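Local coordinates for DUF1780 domain-containing protein (Pseudomonas aeruginosa, PDB 1Y0K) that is of unknown function but belongs to a family of putative endonucleases related to the PD-(D/E)XK nucleases, at residues D135-L147 / R166-T178. Numbering follows the deposited sequence.
Sequences DHGELDLLAFVNL and RQGWRSLSMVGPT
Asp140 OD1 is gripped by two donors across the contact, Ser171 OG and Arg170 NE, which reach it from opposite faces of the carboxylate. The site sits at the start of a parallel pair of strands, 140-146 and 171-175, in the middle of the mixed sheet. Both Arg170 bonds use the syn sides of the carboxylate and are nearly straight. Arg170 NE lies 3.0 Å from Asp140 OD1, and Arg170 NH2 lies 2.7 Å from Asp140 OD2. The two planar groups are nearly coplanar, 24° apart, which makes a side-on, two-bond salt bridge. Arg170 CG is anti to the backbone N (chi1 -173°), and the bend at chi3 turns the guanidinium onto Asp140. Asp140 OD2 also accepts from Gly66 N and Arg170 NH2 also donates to Gly64 O, which ties the ion pair to the adjacent strand 65-73 and the turn before it. Glu138 OE1 adds only charge, since it lies well out of the guanidinium plane.

Ser171 OG is 2.8 Å from Asp140 OD1 and meets it on the anti side. The same hydroxyl accepts from a water that also donates to Leu141 O and bonds to Ser173 OG. Backbone bonds then continue the ladder, from Leu141 N to Ser171 O through to Val145 N with Val175 O.

On the other face of the sheet, Leu141 lies over one face of the Trp169 indole. Leu141 CG stands 4.0 Å from the centroid of the Trp169 five-membered ring, a CH-pi contact. Leu141 CD2 comes within 3.4 Å of Trp169 CE3. Leu139 CD1 meets the indole at its edge. Helix 119-132 adds Leu122 against Leu141. The indole is also held within its own segment, where Trp169 NE1 donates to Gln167 OE1 at 2.9 Å.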
loop_
_atom_site.group_PDB
_atom_site.type_symbol
_atom_site.label_atom_id
_atom_site.label_comp_id
_atom_site.label_asym_id
_atom_site.label_seq_id
_atom_site.Cartn_x
_atom_site.Cartn_y
_atom_site.Cartn_z
ATOM N N ASP A 135 2.716 -18.521 -8.312
ATOM C CA ASP A 135 1.448 -18.090 -8.896
ATOM C C ASP A 135 1.141 -16.658 -8.444
ATOM O O ASP A 135 0.624 -16.442 -7.340
ATOM C CB ASP A 135 0.288 -19.029 -8.505
ATOM C CG ASP A 135 -1.021 -18.716 -9.257
ATOM O OD1 ASP A 135 -1.105 -17.682 -9.955
ATOM O OD2 ASP A 135 -1.986 -19.512 -9.140
ATOM N N HIS A 136 1.466 -15.698 -9.304
ATOM C CA HIS A 136 1.199 -14.278 -9.030
ATOM C C HIS A 136 -0.275 -14.072 -8.678
ATOM O O HIS A 136 -0.619 -13.189 -7.883
ATOM C CB HIS A 136 1.535 -13.407 -10.243
ATOM C CG HIS A 136 2.940 -13.551 -10.741
ATOM N ND1 HIS A 136 3.415 -14.722 -11.293
ATOM C CD2 HIS A 136 3.957 -12.658 -10.821
ATOM C CE1 HIS A 136 4.678 -14.558 -11.651
ATOM N NE2 HIS A 136 5.032 -13.313 -11.378
ATOM N N GLY A 137 -1.139 -14.889 -9.281
ATOM C CA GLY A 137 -2.585 -14.740 -9.146
ATOM C C GLY A 137 -3.196 -15.090 -7.801
ATOM O O GLY A 137 -4.412 -14.956 -7.625
ATOM N N GLU A 138 -2.378 -15.531 -6.850
ATOM C CA GLU A 138 -2.866 -15.804 -5.496
ATOM C C GLU A 138 -2.415 -14.718 -4.516
ATOM O O GLU A 138 -2.693 -14.801 -3.313
ATOM C CB GLU A 138 -2.418 -17.194 -5.006
ATOM C CG GLU A 138 -3.118 -18.359 -5.734
ATOM C CD GLU A 138 -4.621 -18.444 -5.458
ATOM O OE1 GLU A 138 -5.058 -18.116 -4.337
ATOM O OE2 GLU A 138 -5.377 -18.853 -6.370
ATOM N N LEU A 139 -1.736 -13.700 -5.043
ATOM C CA LEU A 139 -1.113 -12.678 -4.201
ATOM C C LEU A 139 -1.852 -11.347 -4.263
ATOM O O LEU A 139 -2.186 -10.852 -5.343
ATOM C CB LEU A 139 0.360 -12.475 -4.599
ATOM C CG LEU A 139 1.298 -13.691 -4.504
ATOM C CD1 LEU A 139 2.721 -13.316 -4.928
ATOM C CD2 LEU A 139 1.302 -14.306 -3.101
ATOM N N ASP A 140 -2.093 -10.788 -3.086
ATOM C CA ASP A 140 -2.691 -9.462 -2.936
ATOM C C ASP A 140 -1.606 -8.470 -2.544
ATOM O O ASP A 140 -1.174 -8.424 -1.391
ATOM C CB ASP A 140 -3.771 -9.527 -1.862
ATOM C CG ASP A 140 -4.822 -10.588 -2.172
ATOM O OD1 ASP A 140 -5.435 -10.507 -3.257
ATOM O OD2 ASP A 140 -5.042 -11.493 -1.332
ATOM N N LEU A 141 -1.133 -7.701 -3.516
ATOM C CA LEU A 141 -0.022 -6.790 -3.265
ATOM C C LEU A 141 -0.501 -5.576 -2.482
ATOM O O LEU A 141 -1.578 -5.040 -2.753
ATOM C CB LEU A 141 0.638 -6.359 -4.582
ATOM C CG LEU A 141 1.658 -7.342 -5.201
ATOM C CD1 LEU A 141 3.012 -7.116 -4.605
ATOM C CD2 LEU A 141 1.274 -8.829 -5.054
ATOM N N LEU A 142 0.306 -5.161 -1.511
ATOM C CA LEU A 142 -0.022 -4.022 -0.649
ATOM C C LEU A 142 1.217 -3.164 -0.445
ATOM O O LEU A 142 2.170 -3.587 0.216
ATOM C CB LEU A 142 -0.571 -4.497 0.701
ATOM C CG LEU A 142 -0.958 -3.414 1.713
ATOM C CD1 LEU A 142 -2.033 -2.472 1.132
ATOM C CD2 LEU A 142 -1.440 -4.053 3.027
ATOM N N ALA A 143 1.208 -1.971 -1.041
ATOM C CA ALA A 143 2.346 -1.054 -0.948
ATOM C C ALA A 143 2.109 -0.064 0.168
ATOM O O ALA A 143 1.044 0.566 0.205
ATOM C CB ALA A 143 2.514 -0.280 -2.267
ATOM N N PHE A 144 3.082 0.089 1.073
ATOM C CA PHE A 144 3.060 1.225 2.002
ATOM C C PHE A 144 3.895 2.338 1.373
ATOM O O PHE A 144 5.104 2.187 1.174
ATOM C CB PHE A 144 3.588 0.858 3.392
ATOM C CG PHE A 144 3.528 2.005 4.362
ATOM C CD1 PHE A 144 2.349 2.265 5.057
ATOM C CD2 PHE A 144 4.629 2.835 4.558
ATOM C CE1 PHE A 144 2.264 3.339 5.948
ATOM C CE2 PHE A 144 4.551 3.916 5.456
ATOM C CZ PHE A 144 3.364 4.163 6.141
ATOM N N VAL A 145 3.215 3.418 1.011
ATOM C CA VAL A 145 3.804 4.508 0.258
ATOM C C VAL A 145 3.976 5.740 1.162
ATOM O O VAL A 145 3.001 6.284 1.699
ATOM C CB VAL A 145 2.954 4.858 -0.997
ATOM C CG1 VAL A 145 3.679 5.904 -1.860
ATOM C CG2 VAL A 145 2.677 3.613 -1.825
ATOM N N ASN A 146 5.221 6.185 1.305
ATOM C CA ASN A 146 5.541 7.291 2.197
ATOM C C ASN A 146 6.757 8.057 1.685
ATOM O O ASN A 146 7.884 7.601 1.809
ATOM C CB ASN A 146 5.775 6.790 3.626
ATOM C CG ASN A 146 5.961 7.925 4.611
ATOM O OD1 ASN A 146 5.190 8.892 4.612
ATOM N ND2 ASN A 146 6.993 7.828 5.440
ATOM N N LEU A 147 6.499 9.225 1.109
ATOM C CA LEU A 147 7.539 10.020 0.462
ATOM C C LEU A 147 7.698 11.313 1.232
ATOM O O LEU A 147 6.723 12.029 1.426
ATOM C CB LEU A 147 7.150 10.328 -0.990
ATOM C CG LEU A 147 6.731 9.146 -1.885
ATOM C CD1 LEU A 147 6.207 9.634 -3.230
ATOM C CD2 LEU A 147 7.874 8.151 -2.083
ATOM N N ARG A 166 -1.135 -6.544 -15.929
ATOM C CA ARG A 166 -0.411 -7.490 -16.787
ATOM C C ARG A 166 0.593 -8.389 -16.037
ATOM O O ARG A 166 0.932 -9.472 -16.510
ATOM C CB ARG A 166 0.254 -6.766 -17.972
ATOM C CG ARG A 166 -0.757 -6.309 -19.033
ATOM C CD ARG A 166 -0.105 -6.056 -20.389
ATOM N NE ARG A 166 0.721 -4.851 -20.384
ATOM C CZ ARG A 166 0.280 -3.629 -20.676
ATOM N NH1 ARG A 166 -0.993 -3.428 -21.012
ATOM N NH2 ARG A 166 1.116 -2.600 -20.630
ATOM N N GLN A 167 1.054 -7.954 -14.865
ATOM C CA GLN A 167 1.997 -8.751 -14.053
ATOM C C GLN A 167 1.343 -9.964 -13.376
ATOM O O GLN A 167 2.044 -10.871 -12.890
ATOM C CB GLN A 167 2.717 -7.863 -13.026
ATOM C CG GLN A 167 3.726 -6.884 -13.650
ATOM C CD GLN A 167 4.183 -5.794 -12.693
ATOM O OE1 GLN A 167 3.569 -5.568 -11.638
ATOM N NE2 GLN A 167 5.274 -5.103 -13.059
ATOM N N GLY A 168 0.011 -9.962 -13.334
ATOM C CA GLY A 168 -0.776 -11.130 -12.928
ATOM C C GLY A 168 -1.199 -11.239 -11.474
ATOM O O GLY A 168 -1.806 -12.243 -11.087
ATOM N N TRP A 169 -0.903 -10.223 -10.663
ATOM C CA TRP A 169 -1.344 -10.208 -9.253
ATOM C C TRP A 169 -2.859 -10.331 -9.120
ATOM O O TRP A 169 -3.603 -9.870 -9.983
ATOM C CB TRP A 169 -0.918 -8.903 -8.549
ATOM C CG TRP A 169 0.441 -8.427 -8.900
ATOM C CD1 TRP A 169 0.764 -7.273 -9.576
ATOM C CD2 TRP A 169 1.679 -9.088 -8.621
ATOM N NE1 TRP A 169 2.132 -7.175 -9.709
ATOM C CE2 TRP A 169 2.715 -8.279 -9.147
ATOM C CE3 TRP A 169 2.018 -10.290 -7.982
ATOM C CZ2 TRP A 169 4.060 -8.628 -9.042
ATOM C CZ3 TRP A 169 3.351 -10.634 -7.884
ATOM C CH2 TRP A 169 4.358 -9.805 -8.413
ATOM N N ARG A 170 -3.321 -10.913 -8.012
ATOM C CA ARG A 170 -4.759 -10.989 -7.758
ATOM C C ARG A 170 -5.371 -9.612 -7.466
ATOM O O ARG A 170 -6.501 -9.314 -7.865
ATOM C CB ARG A 170 -5.054 -11.927 -6.592
ATOM C CG ARG A 170 -6.559 -12.152 -6.432
ATOM C CD ARG A 170 -6.861 -13.333 -5.560
ATOM N NE ARG A 170 -6.485 -13.111 -4.166
ATOM C CZ ARG A 170 -6.608 -14.045 -3.231
ATOM N NH1 ARG A 170 -7.084 -15.243 -3.564
ATOM N NH2 ARG A 170 -6.250 -13.796 -1.979
ATOM N N SER A 171 -4.605 -8.783 -6.766
ATOM C CA SER A 171 -5.036 -7.438 -6.395
ATOM C C SER A 171 -3.810 -6.591 -6.069
ATOM O O SER A 171 -2.715 -7.118 -5.845
ATOM C CB SER A 171 -6.001 -7.481 -5.195
ATOM O OG SER A 171 -5.326 -7.800 -3.982
ATOM N N LEU A 172 -4.001 -5.275 -6.079
ATOM C CA LEU A 172 -2.931 -4.349 -5.728
ATOM C C LEU A 172 -3.595 -3.191 -5.031
ATOM O O LEU A 172 -4.559 -2.627 -5.545
ATOM C CB LEU A 172 -2.197 -3.857 -6.972
ATOM C CG LEU A 172 -1.150 -2.741 -6.792
ATOM C CD1 LEU A 172 -0.012 -3.161 -5.850
ATOM C CD2 LEU A 172 -0.598 -2.330 -8.136
ATOM N N SER A 173 -3.057 -2.856 -3.866
ATOM C CA SER A 173 -3.559 -1.762 -3.050
ATOM C C SER A 173 -2.390 -0.934 -2.546
ATOM O O SER A 173 -1.261 -1.431 -2.463
ATOM C CB SER A 173 -4.363 -2.297 -1.867
ATOM O OG SER A 173 -5.421 -3.139 -2.292
HETATM N N MSE A 174 -2.672 0.328 -2.217
HETATM C CA MSE A 174 -1.697 1.228 -1.600
HETATM C C MSE A 174 -2.248 1.804 -0.303
HETATM O O MSE A 174 -3.448 2.063 -0.169
HETATM C CB MSE A 174 -1.375 2.416 -2.511
HETATM C CG MSE A 174 -0.760 2.115 -3.863
HETATM SE SE MSE A 174 -0.596 3.699 -4.799
HETATM C CE MSE A 174 -2.263 4.219 -4.948
ATOM N N VAL A 175 -1.356 2.025 0.645
ATOM C CA VAL A 175 -1.708 2.747 1.864
ATOM C C VAL A 175 -0.515 3.603 2.271
ATOM O O VAL A 175 0.629 3.223 2.070
ATOM C CB VAL A 175 -2.146 1.791 3.010
ATOM C CG1 VAL A 175 -0.999 0.866 3.452
ATOM C CG2 VAL A 175 -2.692 2.590 4.221
ATOM N N GLY A 176 -0.794 4.778 2.821
ATOM C CA GLY A 176 0.253 5.620 3.383
ATOM C C GLY A 176 -0.365 6.501 4.445
ATOM O O GLY A 176 -1.548 6.386 4.733
ATOM N N PRO A 177 0.436 7.396 5.039
ATOM C CA PRO A 177 -0.132 8.250 6.076
ATOM C C PRO A 177 -1.293 9.118 5.573
ATOM O O PRO A 177 -2.187 9.463 6.356
ATOM C CB PRO A 177 1.068 9.097 6.533
ATOM C CG PRO A 177 2.292 8.266 6.133
ATOM C CD PRO A 177 1.875 7.627 4.834
ATOM N N THR A 178 -1.318 9.439 4.281
ATOM C CA THR A 178 -2.347 10.359 3.770
ATOM C C THR A 178 -3.560 9.706 3.109
ATOM O O THR A 178 -4.578 10.366 2.924
ATOM C CB THR A 178 -1.772 11.378 2.770
ATOM O OG1 THR A 178 -1.232 10.682 1.639
ATOM C CG2 THR A 178 -0.663 12.208 3.431
HETATM O O HOH W 1 -4.325 -5.707 -2.403
#